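PDB 3FA4: 2,3-dimethylmalate lyase from Aspergillus niger, which belongs to the phosphoenolpyruvate phosphomutase family of TIM-barrel proteins and carries a bound magnesium ion. Local coordinates for residues G191-R195 and A219-I223; Y169-V173 and Q200-D204; E115-Q119 and K129-D133. All coordinates share one frame; numbering follows the deposited sequence.

Contact 1 (G191-R195 and A219-I223); sequences GITSR and ATPSI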
ATOM      1  N   GLY B 191      -4.378 -30.193 -11.221  1.00 33.94           N
ATOM      2  CA  GLY B 191      -5.438 -30.859 -11.968  1.00 33.66           C
ATOM      3  C   GLY B 191      -5.265 -32.319 -12.302  1.00 33.40           C
ATOM      4  O   GLY B 191      -5.657 -32.758 -13.383  1.00 31.86           O
ATOM      5  N   ILE B 192      -4.682 -33.072 -11.357  1.00 33.38           N
ATOM      6  CA  ILE B 192      -4.620 -34.510 -11.505  1.00 33.67           C
ATOM      7  C   ILE B 192      -6.008 -35.008 -11.919  1.00 33.71           C
ATOM      8  O   ILE B 192      -6.988 -34.627 -11.303  1.00 34.70           O
ATOM      9  CB  ILE B 192      -4.137 -35.151 -10.205  1.00 34.56           C
ATOM     10  CG1 ILE B 192      -2.664 -34.813  -9.999  1.00 31.20           C
ATOM     11  CG2 ILE B 192      -4.395 -36.691 -10.230  1.00 33.16           C
ATOM     12  CD1 ILE B 192      -2.356 -34.588  -8.588  1.00 35.73           C
ATOM     13  N   THR B 193      -6.099 -35.826 -12.976  1.00 34.00           N
ATOM     14  CA  THR B 193      -7.402 -36.261 -13.528  1.00 33.58           C
ATOM     15  C   THR B 193      -8.075 -37.557 -13.030  1.00 33.68           C
ATOM     16  O   THR B 193      -9.230 -37.814 -13.369  1.00 34.77           O
ATOM     17  CB  THR B 193      -7.370 -36.301 -15.046  1.00 32.86           C
ATOM     18  OG1 THR B 193      -6.460 -37.302 -15.480  1.00 34.17           O
ATOM     19  CG2 THR B 193      -6.928 -34.943 -15.589  1.00 34.93           C
ATOM     20  N   SER B 194      -7.365 -38.387 -12.285  1.00 32.95           N
ATOM     21  CA  SER B 194      -7.931 -39.590 -11.681  1.00 32.33           C
ATOM     22  C   SER B 194      -7.166 -39.945 -10.398  1.00 32.51           C
ATOM     23  O   SER B 194      -6.083 -39.422 -10.147  1.00 31.41           O
ATOM     24  CB  SER B 194      -7.771 -40.785 -12.610  1.00 32.41           C
ATOM     25  OG  SER B 194      -6.409 -41.126 -12.654  1.00 31.93           O
ATOM     26  N   ARG B 195      -7.724 -40.870  -9.599  1.00 33.15           N
ATOM     27  CA  ARG B 195      -7.016 -41.446  -8.461  1.00 32.80           C
ATOM     28  C   ARG B 195      -5.833 -42.260  -8.936  1.00 33.15           C
ATOM     29  O   ARG B 195      -4.846 -42.415  -8.239  1.00 32.36           O
ATOM     30  CB  ARG B 195      -7.949 -42.335  -7.658  1.00 33.80           C
ATOM     31  CG  ARG B 195      -9.034 -41.598  -6.921  1.00 31.21           C
ATOM     32  CD  ARG B 195      -9.870 -42.587  -6.048  1.00 33.57           C
ATOM     33  NE  ARG B 195     -11.180 -41.974  -6.032  1.00 36.79           N
ATOM     34  CZ  ARG B 195     -11.698 -41.280  -5.032  1.00 36.22           C
ATOM     35  NH1 ARG B 195     -11.111 -41.214  -3.856  1.00 35.98           N
ATOM     36  NH2 ARG B 195     -12.872 -40.714  -5.196  1.00 38.35           N
ATOM     37  N   ALA B 219     -11.312 -31.187 -12.464  1.00 37.65           N
ATOM     38  CA  ALA B 219     -10.602 -32.322 -13.118  1.00 37.72           C
ATOM     39  C   ALA B 219     -10.344 -33.508 -12.154  1.00 37.75           C
ATOM     40  O   ALA B 219     -10.289 -34.699 -12.558  1.00 38.32           O
ATOM     41  CB  ALA B 219      -9.295 -31.820 -13.702  1.00 37.41           C
ATOM     42  N   THR B 220     -10.237 -33.184 -10.863  1.00 37.62           N
ATOM     43  CA  THR B 220      -9.878 -34.165  -9.821  1.00 37.10           C
ATOM     44  C   THR B 220     -11.076 -34.846  -9.095  1.00 36.96           C
ATOM     45  O   THR B 220     -11.978 -34.165  -8.585  1.00 36.88           O
ATOM     46  CB  THR B 220      -8.941 -33.460  -8.801  1.00 37.88           C
ATOM     47  OG1 THR B 220      -7.985 -32.692  -9.538  1.00 35.79           O
ATOM     48  CG2 THR B 220      -8.214 -34.449  -7.850  1.00 35.17           C
ATOM     49  N   PRO B 221     -11.063 -36.197  -8.993  1.00 36.68           N
ATOM     50  CA  PRO B 221     -12.090 -36.869  -8.225  1.00 36.66           C
ATOM     51  C   PRO B 221     -12.034 -36.367  -6.763  1.00 36.13           C
ATOM     52  O   PRO B 221     -11.107 -35.687  -6.451  1.00 37.39           O
ATOM     53  CB  PRO B 221     -11.681 -38.341  -8.361  1.00 37.53           C
ATOM     54  CG  PRO B 221     -10.221 -38.321  -8.637  1.00 35.33           C
ATOM     55  CD  PRO B 221     -10.119 -37.182  -9.565  1.00 37.14           C
ATOM     56  N   SER B 222     -13.024 -36.639  -5.917  1.00 34.90           N
ATOM     57  CA  SER B 222     -13.088 -36.044  -4.572  1.00 33.83           C
ATOM     58  C   SER B 222     -12.335 -36.919  -3.629  1.00 32.50           C
ATOM     59  O   SER B 222     -12.737 -38.030  -3.373  1.00 34.64           O
ATOM     60  CB  SER B 222     -14.539 -35.844  -4.116  1.00 33.51           C
ATOM     61  OG  SER B 222     -15.129 -34.697  -4.768  1.00 35.80           O
ATOM     62  N   ILE B 223     -11.214 -36.439  -3.132  1.00 33.61           N
ATOM     63  CA  ILE B 223     -10.264 -37.253  -2.385  1.00 33.33           C
ATOM     64  C   ILE B 223     -10.191 -36.577  -1.045  1.00 33.74           C
ATOM     65  O   ILE B 223      -9.811 -35.445  -0.976  1.00 34.12           O
ATOM     66  CB  ILE B 223      -8.836 -37.332  -3.110  1.00 33.43           C
ATOM     67  CG1 ILE B 223      -8.841 -38.228  -4.356  1.00 32.15           C
ATOM     68  CG2 ILE B 223      -7.747 -37.884  -2.202  1.00 33.59           C
ATOM     69  CD1 ILE B 223      -7.841 -37.728  -5.455  1.00 33.04           C
TER
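T220 meets the backbone of I192 where the two loops pack tightly. Its OG1, anti to the carbonyl carbon (chi1 -44°), gives its hydrogen to I192 O at 2.8 Å; the donor lies in the carbonyl plane, with a C=O...O angle of 145°. The same oxygen also takes a CA-H...O contact from T220 CA at 3.3 Å, and a second contact of that kind runs the other way, from T193 CA to A219 O at 3.4 Å. Backbone therefore lies close on backbone, the T193 and T220 CA atoms being 4.9 Å apart.

These are two successive loops of the TIM barrel, each leading from a barrel strand (186-189 and 211-213) to the next helix. P221 packs at the start of helix 195-204: its CD meets S194 CA, and its CG lies 3.7 Å from R195 N. S194, the N-cap, turns its OG to M197 N.

The R195 end is held by apolar packing and a weak bond from NH2 to S222 O (3.2 Å, N-H...O angle 134°). I223 CG1 covers one face of the guanidinium, 3.8 Å from NH1, which has its salt bridge with E227. The solvent side lies at A219 and T193, both exposed: A219 CB is 3.8 Å from G191 O and rests loosely against T193 CG2.

Contact 2 (Y169-V173 and Q200-D204); sequences YEESV and QVIQD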
ATOM      1  N   TYR B 169       0.792 -35.939 -19.166  1.00 32.86           N
ATOM      2  CA  TYR B 169       1.432 -36.440 -17.940  1.00 32.01           C
ATOM      3  C   TYR B 169       2.964 -36.479 -17.900  1.00 32.86           C
ATOM      4  O   TYR B 169       3.542 -35.956 -16.985  1.00 33.35           O
ATOM      5  CB  TYR B 169       0.834 -37.772 -17.531  1.00 31.89           C
ATOM      6  CG  TYR B 169       1.393 -38.299 -16.248  1.00 31.02           C
ATOM      7  CD1 TYR B 169       0.889 -37.864 -15.001  1.00 29.91           C
ATOM      8  CD2 TYR B 169       2.432 -39.231 -16.272  1.00 29.08           C
ATOM      9  CE1 TYR B 169       1.399 -38.400 -13.798  1.00 29.55           C
ATOM     10  CE2 TYR B 169       2.963 -39.754 -15.068  1.00 31.95           C
ATOM     11  CZ  TYR B 169       2.469 -39.328 -13.853  1.00 30.49           C
ATOM     12  OH  TYR B 169       3.016 -39.885 -12.726  1.00 29.89           O
ATOM     13  N   GLU B 170       3.633 -37.101 -18.864  1.00 34.09           N
ATOM     14  CA  GLU B 170       5.092 -37.256 -18.774  1.00 36.56           C
ATOM     15  C   GLU B 170       5.863 -35.947 -18.823  1.00 37.69           C
ATOM     16  O   GLU B 170       6.964 -35.864 -18.306  1.00 38.72           O
ATOM     17  CB  GLU B 170       5.627 -38.126 -19.906  1.00 37.30           C
ATOM     18  CG  GLU B 170       5.492 -39.586 -19.670  1.00 38.94           C
ATOM     19  CD  GLU B 170       6.583 -40.368 -20.406  1.00 45.40           C
ATOM     20  OE1 GLU B 170       7.181 -39.876 -21.449  1.00 45.69           O
ATOM     21  OE2 GLU B 170       6.863 -41.486 -19.909  1.00 45.73           O
ATOM     22  N   GLU B 171       5.308 -34.941 -19.486  1.00 38.16           N
ATOM     23  CA  GLU B 171       5.982 -33.664 -19.626  1.00 38.45           C
ATOM     24  C   GLU B 171       5.864 -33.009 -18.277  1.00 38.12           C
ATOM     25  O   GLU B 171       6.831 -32.357 -17.822  1.00 38.55           O
ATOM     26  CB  GLU B 171       5.359 -32.785 -20.739  1.00 37.90           C
ATOM     27  CG  GLU B 171       5.960 -31.324 -20.947  1.00 39.49           C
ATOM     28  CD  GLU B 171       7.501 -31.226 -20.941  1.00 42.64           C
ATOM     29  OE1 GLU B 171       8.214 -32.257 -20.890  1.00 43.46           O
ATOM     30  OE2 GLU B 171       8.029 -30.089 -20.968  1.00 43.27           O
ATOM     31  N   SER B 172       4.700 -33.204 -17.642  1.00 37.09           N
ATOM     32  CA  SER B 172       4.376 -32.657 -16.301  1.00 37.02           C
ATOM     33  C   SER B 172       5.355 -33.179 -15.270  1.00 36.36           C
ATOM     34  O   SER B 172       5.936 -32.434 -14.500  1.00 36.52           O
ATOM     35  CB  SER B 172       2.976 -33.093 -15.864  1.00 36.60           C
ATOM     36  OG  SER B 172       2.005 -32.307 -16.502  1.00 36.34           O
ATOM     37  N   VAL B 173       5.517 -34.487 -15.282  1.00 36.12           N
ATOM     38  CA  VAL B 173       6.470 -35.159 -14.411  1.00 35.21           C
ATOM     39  C   VAL B 173       7.925 -34.670 -14.710  1.00 34.75           C
ATOM     40  O   VAL B 173       8.626 -34.367 -13.767  1.00 34.59           O
ATOM     41  CB  VAL B 173       6.194 -36.641 -14.347  1.00 34.02           C
ATOM     42  CG1 VAL B 173       7.254 -37.315 -13.619  1.00 35.88           C
ATOM     43  CG2 VAL B 173       4.914 -36.833 -13.589  1.00 34.49           C
ATOM     44  N   GLN B 200       0.176 -42.850  -9.408  1.00 34.99           N
ATOM     45  CA  GLN B 200       1.359 -42.808 -10.278  1.00 33.88           C
ATOM     46  C   GLN B 200       2.330 -41.662  -9.929  1.00 34.86           C
ATOM     47  O   GLN B 200       3.570 -41.895  -9.874  1.00 35.68           O
ATOM     48  CB  GLN B 200       0.975 -42.760 -11.771  1.00 34.22           C
ATOM     49  CG  GLN B 200       2.117 -43.125 -12.718  1.00 33.47           C
ATOM     50  CD  GLN B 200       2.570 -44.553 -12.488  1.00 38.00           C
ATOM     51  OE1 GLN B 200       3.746 -44.854 -12.232  1.00 35.76           O
ATOM     52  NE2 GLN B 200       1.601 -45.451 -12.518  1.00 39.86           N
ATOM     53  N   VAL B 201       1.829 -40.452  -9.692  1.00 33.36           N
ATOM     54  CA  VAL B 201       2.740 -39.301  -9.548  1.00 34.85           C
ATOM     55  C   VAL B 201       3.470 -39.359  -8.224  1.00 35.88           C
ATOM     56  O   VAL B 201       4.618 -38.933  -8.152  1.00 35.37           O
ATOM     57  CB  VAL B 201       2.093 -37.901  -9.830  1.00 35.00           C
ATOM     58  CG1 VAL B 201       1.124 -37.540  -8.762  1.00 35.58           C
ATOM     59  CG2 VAL B 201       3.162 -36.787 -10.012  1.00 32.78           C
ATOM     60  N   ILE B 202       2.812 -39.924  -7.192  1.00 36.54           N
ATOM     61  CA  ILE B 202       3.459 -40.228  -5.924  1.00 35.34           C
ATOM     62  C   ILE B 202       4.623 -41.203  -6.160  1.00 36.05           C
ATOM     63  O   ILE B 202       5.733 -40.990  -5.660  1.00 37.03           O
ATOM     64  CB  ILE B 202       2.442 -40.735  -4.855  1.00 35.70           C
ATOM     65  CG1 ILE B 202       1.617 -39.554  -4.375  1.00 35.75           C
ATOM     66  CG2 ILE B 202       3.142 -41.400  -3.630  1.00 31.83           C
ATOM     67  CD1 ILE B 202       0.250 -39.937  -3.961  1.00 37.46           C
ATOM     68  N   GLN B 203       4.386 -42.252  -6.935  1.00 36.15           N
ATOM     69  CA  GLN B 203       5.437 -43.238  -7.254  1.00 36.14           C
ATOM     70  C   GLN B 203       6.539 -42.705  -8.175  1.00 35.32           C
ATOM     71  O   GLN B 203       7.683 -43.002  -7.960  1.00 35.89           O
ATOM     72  CB  GLN B 203       4.808 -44.519  -7.812  1.00 36.49           C
ATOM     73  CG  GLN B 203       5.789 -45.397  -8.591  1.00 37.66           C
ATOM     74  CD  GLN B 203       5.129 -46.612  -9.251  1.00 40.10           C
ATOM     75  OE1 GLN B 203       4.302 -47.308  -8.609  1.00 42.30           O
ATOM     76  NE2 GLN B 203       5.521 -46.915 -10.525  1.00 40.97           N
ATOM     77  N   ASP B 204       6.184 -41.878  -9.163  1.00 34.74           N
ATOM     78  CA  ASP B 204       7.097 -41.234 -10.080  1.00 33.75           C
ATOM     79  C   ASP B 204       8.056 -40.217  -9.490  1.00 34.54           C
ATOM     80  O   ASP B 204       9.212 -40.099  -9.948  1.00 33.85           O
ATOM     81  CB  ASP B 204       6.316 -40.605 -11.232  1.00 34.60           C
ATOM     82  CG  ASP B 204       5.854 -41.641 -12.243  1.00 34.53           C
ATOM     83  OD1 ASP B 204       6.316 -42.794 -12.164  1.00 37.50           O
ATOM     84  OD2 ASP B 204       5.032 -41.347 -13.100  1.00 34.99           O
TER
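Y169 sets its hydroxyl end and ring edge against V201, with OH 3.2 Å from V201 CA and ring atom CE1 4.1 Å from V201 CB, which sits near the ring plane. CG anti to the backbone N (chi1 -177°) carries the ring across to helix 195-204. On the ring's own helix, V173 CG2 rests against one face, offset toward the rim; it also touches V201 CG2 across the contact at 4.0 Å. Q200 adds its aliphatic CG, 3.4 Å from Y169 OH.

The two short helical segments run 11.6 Å apart at an angle of 40°, a separation wide enough for a tyrosine to bridge. They belong to neighbouring outer helices of the barrel, with strand 186-189 beneath: both S172 and V201 touch L189.

The polar contact is one hydrogen bond, from Y169 OH to D204 OD2 at 2.5 Å, at the short limit for such a pair. OD2 lies in the ring plane at its edge, but is approached on its anti side and 33° out of the carboxylate plane. Because the hydroxyl donates, D204 is probably ionised despite this imperfect geometry, and the bond may offset some of the cost of a negative charge at the end of its helix.

Contact 3 (E115-Q119 and K129-D133); sequences EDQVQ and KILVD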
ATOM      1  N   GLU B 115       4.568 -21.238 -10.382  1.00 36.15           N
ATOM      2  CA  GLU B 115       4.125 -22.074 -11.503  1.00 37.57           C
ATOM      3  C   GLU B 115       4.810 -21.745 -12.846  1.00 38.22           C
ATOM      4  O   GLU B 115       5.597 -20.751 -12.944  1.00 40.21           O
ATOM      5  CB  GLU B 115       2.583 -22.048 -11.640  1.00 37.45           C
ATOM      6  CG  GLU B 115       2.023 -20.725 -12.043  1.00 39.07           C
ATOM      7  CD  GLU B 115       0.547 -20.479 -11.627  1.00 39.72           C
ATOM      8  OE1 GLU B 115       0.243 -20.409 -10.429  1.00 37.23           O
ATOM      9  OE2 GLU B 115      -0.313 -20.201 -12.522  1.00 43.37           O
ATOM     10  N   ASP B 116       4.538 -22.578 -13.874  1.00 37.35           N
ATOM     11  CA  ASP B 116       5.261 -22.513 -15.161  1.00 36.52           C
ATOM     12  C   ASP B 116       4.499 -21.733 -16.292  1.00 36.35           C
ATOM     13  O   ASP B 116       4.895 -21.745 -17.469  1.00 34.72           O
ATOM     14  CB  ASP B 116       5.699 -23.921 -15.595  1.00 36.21           C
ATOM     15  CG  ASP B 116       4.567 -24.900 -15.601  1.00 35.92           C
ATOM     16  OD1 ASP B 116       3.464 -24.531 -15.130  1.00 38.91           O
ATOM     17  OD2 ASP B 116       4.765 -26.027 -16.071  1.00 35.83           O
ATOM     18  N   GLN B 117       3.445 -21.029 -15.886  1.00 36.63           N
ATOM     19  CA  GLN B 117       2.669 -20.215 -16.790  1.00 40.14           C
ATOM     20  C   GLN B 117       3.387 -18.913 -17.117  1.00 40.96           C
ATOM     21  O   GLN B 117       4.382 -18.555 -16.469  1.00 41.57           O
ATOM     22  CB  GLN B 117       1.271 -19.931 -16.219  1.00 40.57           C
ATOM     23  CG  GLN B 117       0.393 -21.176 -16.056  1.00 42.95           C
ATOM     24  CD  GLN B 117      -1.088 -20.830 -16.028  1.00 44.60           C
ATOM     25  OE1 GLN B 117      -1.697 -20.635 -17.049  1.00 44.75           O
ATOM     26  NE2 GLN B 117      -1.657 -20.770 -14.859  1.00 47.57           N
ATOM     27  N   VAL B 118       2.904 -18.255 -18.168  1.00 42.04           N
ATOM     28  CA  VAL B 118       3.368 -16.929 -18.564  1.00 43.04           C
ATOM     29  C   VAL B 118       2.739 -15.940 -17.581  1.00 43.27           C
ATOM     30  O   VAL B 118       1.657 -16.190 -17.027  1.00 41.85           O
ATOM     31  CB  VAL B 118       2.988 -16.596 -20.012  1.00 42.51           C
ATOM     32  CG1 VAL B 118       3.460 -15.209 -20.366  1.00 47.06           C
ATOM     33  CG2 VAL B 118       3.680 -17.526 -20.943  1.00 41.28           C
ATOM     34  N   GLN B 119       3.451 -14.846 -17.322  1.00 43.88           N
ATOM     35  CA  GLN B 119       2.971 -13.879 -16.370  1.00 45.40           C
ATOM     36  C   GLN B 119       1.556 -13.425 -16.724  1.00 47.38           C
ATOM     37  O   GLN B 119       0.655 -13.478 -15.849  1.00 48.63           O
ATOM     38  CB  GLN B 119       3.877 -12.664 -16.343  1.00 44.13           C
ATOM     39  CG  GLN B 119       3.647 -11.808 -15.118  1.00 42.99           C
ATOM     40  CD  GLN B 119       4.757 -10.792 -14.979  1.00 46.50           C
ATOM     41  OE1 GLN B 119       5.793 -10.874 -15.705  1.00 43.78           O
ATOM     42  NE2 GLN B 119       4.587  -9.840 -14.019  1.00 42.71           N
ATOM     43  N   LYS B 129      -4.757 -21.623 -20.624  1.00 43.50           N
ATOM     44  CA  LYS B 129      -3.488 -21.700 -19.854  1.00 44.00           C
ATOM     45  C   LYS B 129      -2.287 -21.789 -20.746  1.00 43.85           C
ATOM     46  O   LYS B 129      -2.092 -22.809 -21.412  1.00 44.52           O
ATOM     47  CB  LYS B 129      -3.486 -22.876 -18.887  1.00 43.78           C
ATOM     48  CG  LYS B 129      -4.562 -22.704 -17.817  1.00 42.99           C
ATOM     49  CD  LYS B 129      -4.157 -23.287 -16.500  1.00 43.62           C
ATOM     50  CE  LYS B 129      -3.925 -24.813 -16.608  1.00 43.64           C
ATOM     51  NZ  LYS B 129      -3.838 -25.436 -15.218  1.00 43.39           N
ATOM     52  N   ILE B 130      -1.504 -20.696 -20.783  1.00 43.63           N
ATOM     53  CA  ILE B 130      -0.303 -20.553 -21.643  1.00 41.63           C
ATOM     54  C   ILE B 130       1.011 -20.762 -20.873  1.00 40.57           C
ATOM     55  O   ILE B 130       1.252 -20.138 -19.833  1.00 40.24           O
ATOM     56  CB  ILE B 130      -0.264 -19.175 -22.276  1.00 40.79           C
ATOM     57  CG1 ILE B 130      -1.630 -18.846 -22.903  1.00 40.65           C
ATOM     58  CG2 ILE B 130       0.895 -19.085 -23.318  1.00 42.85           C
ATOM     59  CD1 ILE B 130      -1.828 -19.401 -24.369  1.00 40.82           C
ATOM     60  N   LEU B 131       1.887 -21.602 -21.404  1.00 39.72           N
ATOM     61  CA  LEU B 131       3.048 -22.035 -20.601  1.00 39.35           C
ATOM     62  C   LEU B 131       4.356 -21.489 -21.084  1.00 39.22           C
ATOM     63  O   LEU B 131       4.506 -21.195 -22.242  1.00 39.48           O
ATOM     64  CB  LEU B 131       3.130 -23.546 -20.587  1.00 38.52           C
ATOM     65  CG  LEU B 131       2.143 -24.351 -19.767  1.00 36.67           C
ATOM     66  CD1 LEU B 131       2.813 -25.654 -19.672  1.00 37.41           C
ATOM     67  CD2 LEU B 131       2.010 -23.833 -18.403  1.00 35.62           C
ATOM     68  N   VAL B 132       5.306 -21.358 -20.172  1.00 40.14           N
ATOM     69  CA  VAL B 132       6.683 -20.918 -20.505  1.00 39.57           C
ATOM     70  C   VAL B 132       7.619 -22.150 -20.583  1.00 39.69           C
ATOM     71  O   VAL B 132       7.399 -23.175 -19.853  1.00 39.83           O
ATOM     72  CB  VAL B 132       7.114 -19.845 -19.432  1.00 39.86           C
ATOM     73  CG1 VAL B 132       8.005 -20.406 -18.362  1.00 39.22           C
ATOM     74  CG2 VAL B 132       7.735 -18.637 -20.083  1.00 38.96           C
ATOM     75  N   ASP B 133       8.626 -22.100 -21.459  1.00 38.77           N
ATOM     76  CA  ASP B 133       9.548 -23.241 -21.645  1.00 38.67           C
ATOM     77  C   ASP B 133      10.133 -23.682 -20.296  1.00 38.24           C
ATOM     78  O   ASP B 133      10.093 -22.913 -19.353  1.00 36.91           O
ATOM     79  CB  ASP B 133      10.664 -22.841 -22.565  1.00 39.17           C
ATOM     80  CG  ASP B 133      11.409 -21.671 -22.030  1.00 41.90           C
ATOM     81  OD1 ASP B 133      10.858 -20.526 -22.027  1.00 42.08           O
ATOM     82  OD2 ASP B 133      12.522 -21.914 -21.546  1.00 43.65           O
TER
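Q117 and L131 face each other as a single non-hydrogen-bonded antiparallel pair, their CA atoms 4.2 Å apart, and the backbone bonds on either side of them define the bridge. V132 N gives to D116 O at 2.8 Å, nearly straight at 171°, and V118 N gives to I130 O at 3.0 Å.

The Q117 side chain leaves with CG anti to the carbonyl carbon (chi1 -65°) and stays extended beyond it, which carries the amide across the K129 side chain at a slant. There OE1 sits 3.4 Å from K129 CB. NE2 bonds E115 OE2 at 2.8 Å, with OE2 somewhat out of the Q117 amide plane, and so steadies the amide's rotation. K129 bends at chi2 and chi3, taking NZ to its salt bridge with D162. D116 places CG between its backbone N and carbonyl carbon (chi1 52°); OD1 then meets L131 CD2 at 3.6 Å. The buried carboxylate is gripped by T161, R175 and the D162 backbone N. V118 and I130 run alongside each other in one direction, with a CG2-CG2 distance of 4.0 Å. V132 CB packs on D116 O at 3.5 Å.

The pair belongs to the long connection from barrel strand 111-114 to helix 134-151, whose residues 122-128 are not modelled. D116 packs on Y137 and V132 on R140 of that helix, while L131 touches H167 and K129 touches Q165 of helix 164-167. R175 comes from helix 169-181, and the E115 backbone bonds D88, a magnesium ligand.

In the fold
Contacts 1 and 2 share helix 195-204: R195 at its start belongs to contact 1 and residues 200-204 to contact 2, and the centres lie about 14 Å apart. Contact 3 lies about 22 Å from contact 1 and about 19 Å from contact 2, centre to centre. It is tied to helix 169-181 of contact 2 through R175, which pairs with both D116 and E171, while K129 reaches E190, next to G191 of contact 1. None of the three touches another directly. Contact 3 lies close to the magnesium ion held by D86 and D88: the side chain of Q117 is about 7 Å from the magnesium ion, against about 14 Å for G191 of contact 1.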